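Local coordinates for uncharacterized protein Ta0194 (Thermoplasma acidophilum DSM 1728, PDB 3BDI), which is of unknown function but belongs to the alpha/beta hydrolase superfamily and is probably a serine-dependent hydrolase, at residues 175-180 / 197-202. Sequence-based numbering, arbitrary orientation. Where two conformers were deposited one is given.
Sequences GSRLEI and VRITVD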
loop_
_atom_site.group_PDB
_atom_site.type_symbol
_atom_site.label_atom_id
_atom_site.label_comp_id
_atom_site.label_asym_id
_atom_site.label_seq_id
_atom_site.Cartn_x
_atom_site.Cartn_y
_atom_site.Cartn_z
ATOM N N GLY A 175 16.092 -6.880 7.073
ATOM C CA GLY A 175 15.719 -7.705 5.908
ATOM C C GLY A 175 15.014 -6.952 4.801
ATOM O O GLY A 175 14.806 -7.527 3.667
ATOM N N SER A 176 14.616 -5.696 5.100
ATOM C CA SER A 176 14.012 -4.833 4.073
ATOM C C SER A 176 14.878 -4.793 2.830
ATOM O O SER A 176 16.124 -4.912 2.912
ATOM C CB SER A 176 13.671 -3.429 4.605
ATOM O OG SER A 176 14.803 -2.644 4.949
ATOM N N ARG A 177 14.225 -4.786 1.669
ATOM C CA ARG A 177 14.855 -4.671 0.315
ATOM C C ARG A 177 14.618 -3.163 -0.072
ATOM O O ARG A 177 13.482 -2.757 -0.153
ATOM C CB ARG A 177 14.162 -5.632 -0.715
ATOM C CG ARG A 177 14.505 -5.387 -2.185
ATOM C CD ARG A 177 14.055 -6.589 -3.080
ATOM N NE ARG A 177 14.261 -6.257 -4.476
ATOM C CZ ARG A 177 13.693 -6.991 -5.464
ATOM N NH1 ARG A 177 12.993 -8.107 -5.185
ATOM N NH2 ARG A 177 13.949 -6.715 -6.727
ATOM N N LEU A 178 15.672 -2.343 -0.204
ATOM C CA LEU A 178 15.559 -0.950 -0.749
ATOM C C LEU A 178 15.916 -0.928 -2.218
ATOM O O LEU A 178 16.995 -1.380 -2.621
ATOM C CB LEU A 178 16.482 0.033 -0.032
ATOM C CG LEU A 178 16.544 1.477 -0.549
ATOM C CD1 LEU A 178 15.121 2.092 -0.513
ATOM C CD2 LEU A 178 17.563 2.305 0.234
ATOM N N GLU A 179 15.023 -0.401 -3.021
ATOM C CA GLU A 179 15.314 -0.190 -4.422
ATOM C C GLU A 179 15.103 1.266 -4.849
ATOM O O GLU A 179 14.059 1.752 -4.707
ATOM C CB GLU A 179 14.466 -1.089 -5.278
ATOM C CG GLU A 179 14.520 -2.647 -4.887
ATOM C CD GLU A 179 15.785 -3.540 -5.196
ATOM O OE1 GLU A 179 16.753 -3.709 -4.423
ATOM O OE2 GLU A 179 15.680 -4.312 -6.070
ATOM N N ILE A 180 16.136 1.907 -5.388
ATOM C CA ILE A 180 16.026 3.277 -5.822
ATOM C C ILE A 180 15.948 3.235 -7.353
ATOM O O ILE A 180 16.854 2.737 -8.032
ATOM C CB ILE A 180 17.218 4.169 -5.287
ATOM C CG1 ILE A 180 17.263 4.211 -3.743
ATOM C CG2 ILE A 180 17.070 5.574 -5.791
ATOM C CD1 ILE A 180 18.520 4.863 -3.142
ATOM N N VAL A 197 6.868 -2.284 -11.811
ATOM C CA VAL A 197 6.324 -3.606 -11.930
ATOM C C VAL A 197 7.412 -4.659 -11.824
ATOM O O VAL A 197 7.242 -5.657 -11.099
ATOM C CB VAL A 197 5.541 -3.756 -13.215
ATOM C CG1 VAL A 197 5.236 -5.209 -13.536
ATOM C CG2 VAL A 197 4.245 -2.938 -13.105
ATOM N N ARG A 198 8.539 -4.464 -12.486
ATOM C CA ARG A 198 9.581 -5.507 -12.471
ATOM C C ARG A 198 10.037 -5.764 -11.043
ATOM O O ARG A 198 10.161 -6.912 -10.601
ATOM C CB ARG A 198 10.761 -5.060 -13.326
ATOM C CG ARG A 198 11.792 -6.163 -13.549
ATOM C CD ARG A 198 12.999 -5.704 -14.354
ATOM N NE ARG A 198 13.839 -4.764 -13.612
ATOM C CZ ARG A 198 14.632 -5.083 -12.587
ATOM N NH1 ARG A 198 14.734 -6.336 -12.161
ATOM N NH2 ARG A 198 15.344 -4.140 -11.986
ATOM N N ILE A 199 10.284 -4.690 -10.300
ATOM C CA ILE A 199 10.809 -4.786 -8.943
ATOM C C ILE A 199 9.745 -5.355 -7.989
ATOM O O ILE A 199 10.029 -6.239 -7.157
ATOM C CB ILE A 199 11.303 -3.416 -8.430
ATOM C CG1 ILE A 199 12.554 -2.977 -9.189
ATOM C CG2 ILE A 199 11.534 -3.435 -6.890
ATOM C CD1 ILE A 199 12.715 -1.455 -9.087
ATOM N N THR A 200 8.494 -4.862 -8.057
ATOM C CA THR A 200 7.475 -5.316 -7.131
ATOM C C THR A 200 7.043 -6.751 -7.412
ATOM O O THR A 200 6.842 -7.522 -6.495
ATOM C CB THR A 200 6.261 -4.386 -7.035
ATOM O OG1 THR A 200 5.652 -4.239 -8.338
ATOM C CG2 THR A 200 6.652 -3.018 -6.376
ATOM N N VAL A 201 6.946 -7.141 -8.676
ATOM C CA VAL A 201 6.654 -8.519 -9.018
ATOM C C VAL A 201 7.767 -9.451 -8.515
ATOM O O VAL A 201 7.493 -10.534 -7.993
ATOM C CB VAL A 201 6.394 -8.687 -10.533
ATOM C CG1 VAL A 201 6.428 -10.172 -10.963
ATOM C CG2 VAL A 201 5.053 -8.048 -10.910
ATOM N N ASP A 202 9.024 -9.053 -8.702
ATOM C CA ASP A 202 10.114 -9.892 -8.234
ATOM C C ASP A 202 10.040 -10.086 -6.700
ATOM O O ASP A 202 10.200 -11.205 -6.186
ATOM C CB ASP A 202 11.429 -9.268 -8.614
ATOM C CG ASP A 202 12.568 -10.120 -8.263
ATOM O OD1 ASP A 202 12.800 -11.154 -8.953
ATOM O OD2 ASP A 202 13.185 -9.788 -7.265
HETATM O O HOH W 1 16.448 -4.804 -9.105
#
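The guanidinium of Arg-177 reaches from strand 177-181 to helix 193-205 with the backbone carbonyl of Ile-199 over one face, Glu-179 OE2 in plane at the NE/NH2 edge and Asp-202 OD2 at the NH1/NH2 edge, tilted somewhat out of plane. Arg-177 NH1 gives a 2.7 Å bond to Asp-202 OD2, bent to 136° and received on the anti lone pair; NH2 adds a weak one. Guanidinium and Asp-202 carboxylate stand 79° apart and OD2 alone takes both nitrogens, so this is not the coplanar bidentate pairing. On the strand side, Arg-177 NE (2.9 Å) and NH2 both hold Glu-179 OE2, from the same face of its carboxylate, NE almost straight above. The Arg-177 chain runs extended from CG to NE, which carries the guanidinium to the helix, while Glu-179 bends at chi2 (-73°) to meet it. Beneath, Glu-179 CG packs on Ile-199 CG2 at 3.7 Å. A water links Glu-179 OE2 to Arg-198 NH2. The Glu-179 side, seen in one of two modelled conformers, is less certain than the Asp-202 side. The network ties the last helix of this alpha/beta hydrolase fold to the sheet's edge strand; with Glu-179 so placed, one arginine between two acids probably offsets their repulsion and favours their ionised forms.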